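Local atomic coordinates of metallo-beta-lactamase (Serratia marcescens, PDB entry 6K4X), a protein that hydrolyses beta-lactam antibiotics with the help of two zinc ions bound in its active site. Residues T158-E163 with C167-F172; A28-L31 with G36-L39. All coordinates share one frame; numbering follows the deposited sequence.

Interaction 1. Residues T158-E163 with C167-F172; sequences TWQSCE and CKDVVF
The antiparallel beta hairpin of strands 155-163 and 166-173 brings Trp159 against Val170 on one face and joins Cys162 to Cys167 near its turn. Two hydrogen-bonded pairs hold the backbones together. In one, Val170 N reaches Trp159 O at 2.8 Å while Trp159 N returns a bond to Val170 O; Ser161 and Lys168 make the other.

Trp159 has its CG between its own N and carbonyl carbon (chi1 62°), and this rotation swings the indole across to the neighbouring strand. Val170 lies over one face of the indole: CB is 3.8 Å from the centroid of the five-membered ring, a CH-pi contact, and CG1 meets CZ2 at 3.5 Å, offset toward the rim. Further along, Trp159 CH2 meets Phe172 CB at 3.9 Å and lies at the edge of the Phe172 ring. Trp159 NE1 is hydrogen-bonded to Thr18 OG1, and Ser161 OG bonds both to that hydroxyl and to Asn17 OD1, so Thr18 and Asn17 satisfy the polar atoms on the NE1 side of the indole and hold that edge of the ring.

Thr158, Gln160 and Cys162 face the other way with Val171, Asp169 and Cys167. Thr158 CG2 rests 3.8 Å from Val171 CG2, while Thr158 OG1 bonds to His145 of strand 140-146. Gln160 and Asp169 lie side by side, their amide and carboxylate planes turned 53° apart. The disulfide, with SG of Cys162 2.1 Å from SG of Cys167, bridges a non-hydrogen-bonded pair. This cross-strand disulfide closes a beta hairpin whose indole-bearing face packs into the beta-sandwich core of the metallo-beta-lactamase fold.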
loop_
_atom_site.group_PDB
_atom_site.type_symbol
_atom_site.label_atom_id
_atom_site.label_comp_id
_atom_site.label_asym_id
_atom_site.label_seq_id
_atom_site.Cartn_x
_atom_site.Cartn_y
_atom_site.Cartn_z
ATOM N N THR A 158 3.314 -1.446 -8.762
ATOM C CA THR A 158 2.495 -1.721 -9.941
ATOM C C THR A 158 2.893 -3.044 -10.599
ATOM O O THR A 158 4.026 -3.503 -10.523
ATOM C CB THR A 158 2.583 -0.593 -10.973
ATOM O OG1 THR A 158 3.923 -0.474 -11.461
ATOM C CG2 THR A 158 2.159 0.731 -10.381
ATOM N N TRP A 159 1.908 -3.673 -11.233
ATOM C CA TRP A 159 2.126 -4.915 -11.927
ATOM C C TRP A 159 1.014 -5.131 -12.940
ATOM O O TRP A 159 0.096 -4.320 -13.054
ATOM C CB TRP A 159 2.218 -6.074 -10.943
ATOM C CG TRP A 159 0.973 -6.300 -10.139
ATOM C CD1 TRP A 159 -0.100 -7.073 -10.469
ATOM C CD2 TRP A 159 0.690 -5.763 -8.838
ATOM N NE1 TRP A 159 -1.034 -7.044 -9.468
ATOM C CE2 TRP A 159 -0.569 -6.255 -8.446
ATOM C CE3 TRP A 159 1.400 -4.947 -7.956
ATOM C CZ2 TRP A 159 -1.127 -5.929 -7.215
ATOM C CZ3 TRP A 159 0.851 -4.620 -6.742
ATOM C CH2 TRP A 159 -0.393 -5.121 -6.375
ATOM N N GLN A 160 1.109 -6.232 -13.680
ATOM C CA GLN A 160 0.077 -6.618 -14.609
ATOM C C GLN A 160 -0.474 -7.972 -14.209
ATOM O O GLN A 160 0.307 -8.868 -13.907
ATOM C CB GLN A 160 0.622 -6.692 -16.030
ATOM C CG GLN A 160 1.140 -5.348 -16.509
ATOM C CD GLN A 160 1.166 -5.213 -18.009
ATOM O OE1 GLN A 160 0.801 -6.130 -18.751
ATOM N NE2 GLN A 160 1.583 -4.042 -18.460
ATOM N N SER A 161 -1.800 -8.114 -14.226
ATOM C CA SER A 161 -2.435 -9.394 -14.028
ATOM C C SER A 161 -3.309 -9.700 -15.236
ATOM O O SER A 161 -3.899 -8.788 -15.831
ATOM C CB SER A 161 -3.280 -9.417 -12.767
ATOM O OG SER A 161 -2.468 -9.459 -11.591
ATOM N N CYS A 162 -3.427 -10.987 -15.572
ATOM C CA CYS A 162 -4.061 -11.377 -16.805
ATOM C C CYS A 162 -5.006 -12.551 -16.560
ATOM O O CYS A 162 -4.784 -13.382 -15.688
ATOM C CB CYS A 162 -3.026 -11.765 -17.859
ATOM S SG CYS A 162 -1.714 -10.550 -18.166
ATOM N N GLU A 163 -6.035 -12.623 -17.406
ATOM C CA GLU A 163 -6.987 -13.740 -17.446
ATOM C C GLU A 163 -7.101 -14.210 -18.899
ATOM O O GLU A 163 -7.647 -13.477 -19.728
ATOM C CB GLU A 163 -8.366 -13.325 -16.925
ATOM C CG GLU A 163 -8.376 -12.972 -15.435
ATOM C CD GLU A 163 -9.729 -12.555 -14.864
ATOM O OE1 GLU A 163 -10.741 -12.573 -15.602
ATOM O OE2 GLU A 163 -9.790 -12.207 -13.660
ATOM N N CYS A 167 -5.185 -8.590 -20.145
ATOM C CA CYS A 167 -4.350 -8.112 -19.054
ATOM C C CYS A 167 -4.788 -6.722 -18.600
ATOM O O CYS A 167 -5.288 -5.911 -19.406
ATOM C CB CYS A 167 -2.901 -8.051 -19.500
ATOM S SG CYS A 167 -2.255 -9.671 -19.967
ATOM N N LYS A 168 -4.509 -6.405 -17.326
ATOM C CA LYS A 168 -4.810 -5.129 -16.746
ATOM C C LYS A 168 -3.622 -4.679 -15.908
ATOM O O LYS A 168 -2.966 -5.475 -15.243
ATOM C CB LYS A 168 -6.026 -5.211 -15.822
ATOM C CG LYS A 168 -7.321 -5.647 -16.467
ATOM C CD LYS A 168 -7.902 -4.625 -17.372
ATOM C CE LYS A 168 -9.209 -5.111 -17.972
ATOM N NZ LYS A 168 -9.625 -4.297 -19.130
ATOM N N ASP A 169 -3.408 -3.367 -15.902
ATOM C CA ASP A 169 -2.416 -2.752 -15.062
ATOM C C ASP A 169 -3.016 -2.483 -13.688
ATOM O O ASP A 169 -4.026 -1.761 -13.571
ATOM C CB ASP A 169 -1.929 -1.446 -15.682
ATOM C CG ASP A 169 -1.189 -1.701 -16.972
ATOM O OD1 ASP A 169 -0.561 -2.786 -17.112
ATOM O OD2 ASP A 169 -1.326 -0.867 -17.879
ATOM N N VAL A 170 -2.391 -3.065 -12.674
ATOM C CA VAL A 170 -2.833 -2.958 -11.291
ATOM C C VAL A 170 -1.863 -2.069 -10.527
ATOM O O VAL A 170 -0.650 -2.166 -10.690
ATOM C CB VAL A 170 -2.900 -4.346 -10.643
ATOM C CG1 VAL A 170 -3.448 -4.266 -9.233
ATOM C CG2 VAL A 170 -3.707 -5.313 -11.486
ATOM N N VAL A 171 -2.413 -1.180 -9.707
ATOM C CA VAL A 171 -1.649 -0.238 -8.895
ATOM C C VAL A 171 -2.079 -0.405 -7.442
ATOM O O VAL A 171 -3.267 -0.274 -7.151
ATOM C CB VAL A 171 -1.880 1.209 -9.359
ATOM C CG1 VAL A 171 -1.123 2.180 -8.471
ATOM C CG2 VAL A 171 -1.533 1.400 -10.830
ATOM N N PHE A 172 -1.130 -0.680 -6.548
ATOM C CA PHE A 172 -1.364 -0.623 -5.110
ATOM C C PHE A 172 -0.869 0.734 -4.656
ATOM O O PHE A 172 0.331 0.992 -4.593
ATOM C CB PHE A 172 -0.691 -1.795 -4.397
ATOM C CG PHE A 172 -1.178 -2.026 -2.990
ATOM C CD1 PHE A 172 -0.969 -1.090 -1.998
ATOM C CD2 PHE A 172 -1.866 -3.170 -2.667
ATOM C CE1 PHE A 172 -1.411 -1.308 -0.702
ATOM C CE2 PHE A 172 -2.287 -3.392 -1.374
ATOM C CZ PHE A 172 -2.061 -2.468 -0.389
#

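Interaction 2. Residues A28-L31 with G36-L39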
loop_
_atom_site.group_PDB
_atom_site.type_symbol
_atom_site.label_atom_id
_atom_site.label_comp_id
_atom_site.label_asym_id
_atom_site.label_seq_id
_atom_site.Cartn_x
_atom_site.Cartn_y
_atom_site.Cartn_z
ATOM N N ALA A 28 -4.464 -5.301 1.875
ATOM C CA ALA A 28 -3.290 -6.108 1.648
ATOM C C ALA A 28 -3.611 -6.968 0.433
ATOM O O ALA A 28 -4.762 -7.375 0.240
ATOM C CB ALA A 28 -2.903 -6.948 2.851
ATOM N N VAL A 29 -2.611 -7.198 -0.411
ATOM C CA VAL A 29 -2.831 -7.919 -1.640
ATOM C C VAL A 29 -1.832 -9.057 -1.744
ATOM O O VAL A 29 -0.631 -8.866 -1.526
ATOM C CB VAL A 29 -2.745 -6.981 -2.855
ATOM C CG1 VAL A 29 -2.483 -7.729 -4.152
ATOM C CG2 VAL A 29 -4.011 -6.155 -2.971
ATOM N N LEU A 30 -2.320 -10.219 -2.179
ATOM C CA LEU A 30 -1.453 -11.302 -2.567
ATOM C C LEU A 30 -1.429 -11.405 -4.083
ATOM O O LEU A 30 -2.484 -11.553 -4.713
ATOM C CB LEU A 30 -1.949 -12.605 -1.956
ATOM C CG LEU A 30 -0.971 -13.765 -2.098
ATOM C CD1 LEU A 30 0.168 -13.651 -1.110
ATOM C CD2 LEU A 30 -1.671 -15.091 -1.950
ATOM N N LEU A 31 -0.228 -11.332 -4.641
ATOM C CA LEU A 31 -0.008 -11.568 -6.040
ATOM C C LEU A 31 0.586 -12.966 -6.162
ATOM O O LEU A 31 1.699 -13.189 -5.692
ATOM C CB LEU A 31 0.957 -10.520 -6.578
ATOM C CG LEU A 31 1.198 -10.563 -8.077
ATOM C CD1 LEU A 31 -0.068 -10.281 -8.875
ATOM C CD2 LEU A 31 2.288 -9.586 -8.477
ATOM N N GLY A 36 5.596 -19.115 -6.287
ATOM C CA GLY A 36 5.665 -18.325 -5.082
ATOM C C GLY A 36 4.975 -16.987 -5.252
ATOM O O GLY A 36 4.595 -16.595 -6.378
ATOM N N HIS A 37 4.756 -16.305 -4.120
ATOM C CA HIS A 37 3.839 -15.192 -4.049
ATOM C C HIS A 37 4.515 -13.948 -3.476
ATOM O O HIS A 37 5.518 -14.036 -2.756
ATOM C CB HIS A 37 2.625 -15.520 -3.175
ATOM C CG HIS A 37 2.127 -16.913 -3.350
ATOM N ND1 HIS A 37 1.775 -17.426 -4.589
ATOM C CD2 HIS A 37 1.989 -17.907 -2.451
ATOM C CE1 HIS A 37 1.418 -18.680 -4.415
ATOM N NE2 HIS A 37 1.555 -19.005 -3.130
ATOM N N ILE A 38 3.905 -12.800 -3.796
ATOM C CA ILE A 38 4.290 -11.513 -3.238
ATOM C C ILE A 38 3.098 -10.979 -2.454
ATOM O O ILE A 38 1.986 -10.950 -2.978
ATOM C CB ILE A 38 4.723 -10.551 -4.352
ATOM C CG1 ILE A 38 5.962 -11.101 -5.066
ATOM C CG2 ILE A 38 4.948 -9.149 -3.801
ATOM C CD1 ILE A 38 6.399 -10.306 -6.274
ATOM N N LEU A 39 3.342 -10.531 -1.219
ATOM C CA LEU A 39 2.336 -9.879 -0.401
ATOM C C LEU A 39 2.637 -8.391 -0.350
ATOM O O LEU A 39 3.795 -8.015 -0.114
ATOM C CB LEU A 39 2.375 -10.473 1.008
ATOM C CG LEU A 39 1.452 -9.817 2.038
ATOM C CD1 LEU A 39 -0.010 -10.033 1.676
ATOM C CD2 LEU A 39 1.739 -10.364 3.421
#
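Leu30 carries CG opposite its backbone N (chi1 -170°), and His37 carries its own CG beside N (chi1 -39°); with these rotations the leucine CD1 reaches His37 CB at 3.7 Å. The two side chains cross at a slant, and the same methyl lies 3.8 Å from Ile38 O.

Beyond them Leu39 turns its CD1 toward the partner backbone, 3.5 Å from Val29 O, and touches Ala28 CB more loosely. Between the strands, Leu31 and Ile38 form a hydrogen-bonded pair: Leu31 N gives to Ile38 O at 2.8 Å with an N-H...O angle of 172°, and Ile38 N gives back to Leu31 O at 2.9 Å. Their side chains share one face, while Leu30 and Leu39 pair on the other.

The His37 imidazole is held from outside the pair. Its ND1 is bonded to the backbone N of Ser33 in the turn, and its ring stands edge-to-face with that of Phe60, so both the rotation and the position of the imidazole are restrained. Leu31 O lies near the plane of the ring, at its edge. Every touching residue is buried, because Leu140 and Val142 of strand 140-146 cover the Leu31 and Ile38 face while Val65 of strand 65-69 and Phe60 lie against the Leu30 and Leu39 side: this is an antiparallel beta hairpin within the larger mixed sheet of the metallo-beta-lactamase alpha-beta/beta-alpha sandwich.

How the interactions relate
From the N terminus, interaction 2 comes first: residues 28-31 run out, a short turn reverses the chain, and 36-39 return beside them. The chain then passes through the zinc ligands His72, His74, Asp76 and His77 and then His150 before interaction 1 closes a second tight hairpin between 158-163 and 167-172. The two loops follow in series and neither encloses nor crosses the other. They belong to separate sheets, yet their facing sides meet: Trp159 NE1 lies 3.4 Å from Leu31 CD1, and Phe172 CE2 lies 3.6 Å from Val29 CG2. The hairpins thus pack the seven-stranded sheet against the five-stranded one.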